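Local coordinates for CBS domain protein (Porphyromonas gingivalis, PDB 2NQW) that is of unknown function, this fragment being the transporter-associated (CorC_HlyC) domain of a membrane-bound CBS protein whose family is thought to bind flavin adenine dinucleotide, at residues L32-P35 with E36-G40; S50-F53 with L54-Q58. All coordinates share one frame; numbering follows the deposited sequence. Where two conformers were deposited one is given.

Contact 1: residues L32-P35 with E36-G40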
loop_
_atom_site.group_PDB
_atom_site.type_symbol
_atom_site.label_atom_id
_atom_site.label_comp_id
_atom_site.label_asym_id
_atom_site.label_seq_id
_atom_site.Cartn_x
_atom_site.Cartn_y
_atom_site.Cartn_z
ATOM N N LEU A 32 3.450 0.461 10.782
ATOM C CA LEU A 32 3.749 -0.970 10.697
ATOM C C LEU A 32 5.130 -1.297 11.240
ATOM O O LEU A 32 5.579 -2.434 11.107
ATOM C CB LEU A 32 3.580 -1.495 9.267
ATOM C CG LEU A 32 2.154 -1.368 8.727
ATOM C CD1 LEU A 32 2.099 -2.031 7.346
ATOM C CD2 LEU A 32 1.125 -1.967 9.685
ATOM N N ASP A 33 5.801 -0.327 11.869
ATOM C CA ASP A 33 7.103 -0.577 12.475
ATOM C C ASP A 33 8.031 -1.174 11.456
ATOM O O ASP A 33 8.852 -2.090 11.790
ATOM C CB ASP A 33 6.994 -1.515 13.686
ATOM C CG ASP A 33 6.094 -0.982 14.756
ATOM O OD1 ASP A 33 6.113 0.240 15.010
ATOM O OD2 ASP A 33 5.349 -1.783 15.388
ATOM N N LEU A 34 8.163 -0.506 10.309
ATOM C CA LEU A 34 9.044 -0.983 9.223
ATOM C C LEU A 34 10.358 -0.228 9.180
ATOM O O LEU A 34 10.401 0.953 9.528
ATOM C CB LEU A 34 8.360 -0.809 7.868
ATOM C CG LEU A 34 7.042 -1.586 7.730
ATOM C CD1 LEU A 34 6.404 -1.281 6.376
ATOM C CD2 LEU A 34 7.270 -3.069 7.888
ATOM N N PRO A 35 11.412 -0.888 8.698
ATOM C CA PRO A 35 12.682 -0.173 8.477
ATOM C C PRO A 35 12.564 0.837 7.319
ATOM O O PRO A 35 11.680 0.734 6.452
ATOM C CB PRO A 35 13.644 -1.294 8.119
ATOM C CG PRO A 35 12.785 -2.304 7.440
ATOM C CD PRO A 35 11.480 -2.290 8.263
ATOM N N GLU A 36 13.509 1.765 7.267
ATOM C CA GLU A 36 13.441 2.856 6.309
ATOM C C GLU A 36 13.452 2.397 4.870
ATOM O O GLU A 36 12.887 3.073 4.014
ATOM C CB GLU A 36 14.627 3.802 6.531
ATOM C CG GLU A 36 14.428 4.738 7.648
ATOM C CD GLU A 36 15.583 5.721 7.705
ATOM O OE1 GLU A 36 16.750 5.265 7.823
ATOM O OE2 GLU A 36 15.309 6.942 7.626
ATOM N N ASN A 37 14.115 1.268 4.611
ATOM C CA ASN A 37 14.237 0.769 3.245
ATOM C C ASN A 37 13.177 -0.240 2.872
ATOM O O ASN A 37 13.319 -0.922 1.861
ATOM C CB ASN A 37 15.631 0.166 3.014
ATOM C CG ASN A 37 15.840 -1.126 3.740
ATOM O OD1 ASN A 37 15.140 -1.452 4.698
ATOM N ND2 ASN A 37 16.810 -1.923 3.257
ATOM N N ALA A 38 12.082 -0.333 3.620
ATOM C CA ALA A 38 11.087 -1.368 3.379
ATOM C C ALA A 38 10.576 -1.359 1.931
ATOM O O ALA A 38 10.303 -2.418 1.360
ATOM C CB ALA A 38 9.896 -1.200 4.342
ATOM N N PHE A 39 10.386 -0.158 1.358
ATOM C CA PHE A 39 9.816 -0.052 0.003
ATOM C C PHE A 39 10.877 0.298 -1.037
ATOM O O PHE A 39 10.542 0.555 -2.207
ATOM C CB PHE A 39 8.633 0.937 0.009
ATOM C CG PHE A 39 7.580 0.578 1.028
ATOM C CD1 PHE A 39 6.979 -0.681 1.013
ATOM C CD2 PHE A 39 7.208 1.498 1.996
ATOM C CE1 PHE A 39 6.002 -1.014 1.966
ATOM C CE2 PHE A 39 6.235 1.174 2.948
ATOM C CZ PHE A 39 5.635 -0.074 2.947
ATOM N N GLY A 40 12.131 0.274 -0.593
ATOM C CA GLY A 40 13.262 0.268 -1.533
ATOM C C GLY A 40 13.384 1.474 -2.436
ATOM O O GLY A 40 12.800 2.538 -2.203
#
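Leu34, just ahead of the type I beta turn Pro35-Ala38, meets Ala38, its last residue, CB to CB at 3.9 Å, in the loop joining helix 25-32 to helix 40-43 of the transporter-associated domain. The inner side of this turn is the tightly packed one. With Leu34 CG anti to its carbonyl carbon (chi1 -60°) and CD1 extended from CA, CD1 meets CZ of Phe39 obliquely at 3.7 Å; the side chains cross at about a right angle. Ala38 CB lies over the centre of one face of that ring, 4.3 Å above the plane, so leucine and alanine both bear on the aromatic. Phe39 is buried against Val28 of helix 25-32 and Phe72 and Phe74 of strand 72-79. The outer side is looser and largely solvent-exposed: the Glu36 side chain touches Pro35 through CB, 3.7 Å from Pro35 C, and is extended beyond CG, while Asn37 OD1 merely lies against the proline ring, 3.7 Å from Pro35 CG. A second type I turn, from Asn37 to Gly40, follows directly. The first is closed by Ala38 N donating to Pro35 O at 3.1 Å, with the donor 52° above the carbonyl plane rather than on a lone pair.

Contact 2: residues S50-F53 with L54-Q58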
loop_
_atom_site.group_PDB
_atom_site.type_symbol
_atom_site.label_atom_id
_atom_site.label_comp_id
_atom_site.label_asym_id
_atom_site.label_seq_id
_atom_site.Cartn_x
_atom_site.Cartn_y
_atom_site.Cartn_z
ATOM N N SER A 50 -0.768 4.490 -2.466
ATOM C CA SER A 50 -1.325 4.350 -3.803
ATOM C C SER A 50 -0.259 4.711 -4.847
ATOM O O SER A 50 -0.205 4.059 -5.896
ATOM C CB SER A 50 -2.593 5.192 -3.945
ATOM O OG SER A 50 -2.279 6.554 -3.773
ATOM N N GLY A 51 0.617 5.676 -4.555
ATOM C CA GLY A 51 1.707 5.984 -5.489
ATOM C C GLY A 51 2.627 4.796 -5.687
ATOM O O GLY A 51 3.067 4.533 -6.821
ATOM N N LEU A 52 2.952 4.071 -4.609
ATOM C CA LEU A 52 3.802 2.891 -4.753
ATOM C C LEU A 52 3.095 1.860 -5.647
ATOM O O LEU A 52 3.724 1.240 -6.507
ATOM C CB LEU A 52 4.097 2.287 -3.383
ATOM C CG LEU A 52 4.957 1.018 -3.403
ATOM C CD1 LEU A 52 6.336 1.268 -4.032
ATOM C CD2 LEU A 52 5.103 0.520 -1.968
ATOM N N PHE A 53 1.784 1.674 -5.457
ATOM C CA PHE A 53 1.043 0.742 -6.299
ATOM C C PHE A 53 1.165 1.138 -7.760
ATOM O O PHE A 53 1.462 0.280 -8.624
ATOM C CB PHE A 53 -0.430 0.726 -5.833
ATOM C CG PHE A 53 -1.175 -0.493 -6.329
ATOM C CD1 PHE A 53 -1.308 -1.601 -5.492
ATOM C CD2 PHE A 53 -1.743 -0.544 -7.613
ATOM C CE1 PHE A 53 -1.954 -2.758 -5.921
ATOM C CE2 PHE A 53 -2.368 -1.695 -8.054
ATOM C CZ PHE A 53 -2.469 -2.792 -7.210
ATOM N N LEU A 54 0.963 2.437 -8.052
ATOM C CA LEU A 54 1.068 2.903 -9.443
ATOM C C LEU A 54 2.485 2.743 -9.987
ATOM O O LEU A 54 2.685 2.484 -11.178
ATOM C CB LEU A 54 0.672 4.385 -9.544
ATOM C CG LEU A 54 -0.767 4.711 -9.166
ATOM C CD1 LEU A 54 -1.019 6.201 -9.264
ATOM C CD2 LEU A 54 -1.762 3.941 -10.061
ATOM N N GLU A 55 3.484 2.945 -9.133
ATOM C CA GLU A 55 4.886 2.837 -9.571
ATOM C C GLU A 55 5.226 1.393 -9.924
ATOM O O GLU A 55 6.022 1.143 -10.854
ATOM C CB GLU A 55 5.807 3.306 -8.439
ATOM C CG GLU A 55 7.246 3.541 -8.855
ATOM C CD GLU A 55 7.480 4.783 -9.671
ATOM O OE1 GLU A 55 6.621 5.656 -9.769
ATOM O OE2 GLU A 55 8.618 4.932 -10.177
ATOM N N ILE A 56 4.643 0.439 -9.185
ATOM C CA ILE A 56 4.863 -0.970 -9.512
ATOM C C ILE A 56 4.131 -1.383 -10.795
ATOM O O ILE A 56 4.696 -2.073 -11.662
ATOM C CB ILE A 56 4.440 -1.894 -8.339
ATOM C CG1 ILE A 56 5.307 -1.633 -7.091
ATOM C CG2 ILE A 56 4.485 -3.360 -8.719
ATOM C CD1 ILE A 56 4.677 -2.197 -5.806
ATOM N N LYS A 57 2.866 -0.976 -10.914
ATOM C CA LYS A 57 2.003 -1.526 -11.968
ATOM C C LYS A 57 2.016 -0.722 -13.268
ATOM O O LYS A 57 1.752 -1.280 -14.323
ATOM C CB LYS A 57 0.571 -1.707 -11.453
ATOM C CG LYS A 57 0.487 -2.707 -10.303
ATOM C CD LYS A 57 0.818 -4.159 -10.718
ATOM C CE LYS A 57 -0.182 -4.791 -11.681
ATOM N NZ LYS A 57 -1.546 -4.854 -11.080
ATOM N N GLN A 58 2.290 0.571 -13.165
ATOM C CA GLN A 58 2.460 1.424 -14.343
ATOM C C GLN A 58 1.264 1.372 -15.289
ATOM O O GLN A 58 1.412 1.317 -16.521
ATOM C CB GLN A 58 3.772 1.072 -15.029
ATOM C CG GLN A 58 4.951 1.546 -14.168
ATOM C CD GLN A 58 5.125 3.046 -14.280
ATOM O OE1 GLN A 58 5.490 3.522 -15.327
ATOM N NE2 GLN A 58 4.763 3.810 -13.205
#
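Helix 49-57, which packs on strands 66-69 and 72-79 of the antiparallel sheet, gives this contact its i to i+4 pattern, with Phe53 beside Lys57 and Leu52 beside Ile56 one turn on. Four backbone bonds tie the turns together: Leu54 N to Ser50 O, Glu55 N to Gly51 O, Ile56 N to Leu52 O and Lys57 N to Phe53 O. Phe53 and Lys57 lie side by side and point the same way, the lysine methylene CG resting 3.8 Å from ring atom CE2 of Phe53. The lysine chain bends at chi2, chi3 and chi4, and its NZ hydrogen-bonds to Thr66 O. On the neighbouring flank Ile56 CD1 comes within 4.0 Å of Leu52 CG, the two side chains crossing obliquely, while CG1 of Ile56 sits 3.3 Å from Leu52 O. The helix ends at Lys57, and Gln58, with positive phi, turns the chain out of it. Gln58 N donates to Leu54 O at 2.8 Å. In one of two conformers the Gln58 side chain folds back (chi1 -71°, chi2 -76°) and NE2 bonds Leu54 O at 3.2 Å from the opposite face of the carbonyl plane, a less certain bond. Lys57 thus combines an aliphatic stem against an aromatic ring with a polar end bound to the backbone oxygen of Thr66, at the start of strand 66-69.

How the contacts relate
Contact 1 precedes contact 2 along the chain; helix 40-43 leads on from the last residue of contact 1 toward helix 49-57, and the centres of the two contacts lie about 17 Å apart. Both belong to the helical layer that covers the antiparallel sheet of this single-chain domain. They join directly where Phe39 CD1 of contact 1 packs 3.7 Å from Leu52 CD2 of contact 2. Phe74 on strand 72-79 touches both of these residues, so the two turns of 35-40 and the helix 49-57 share one hydrophobic interior despite their separation. The turns carry the chain from helix 25-32 towards helix 40-43, whose Leu42 meets Ile56, so helix 40-43 also packs against helix 49-57.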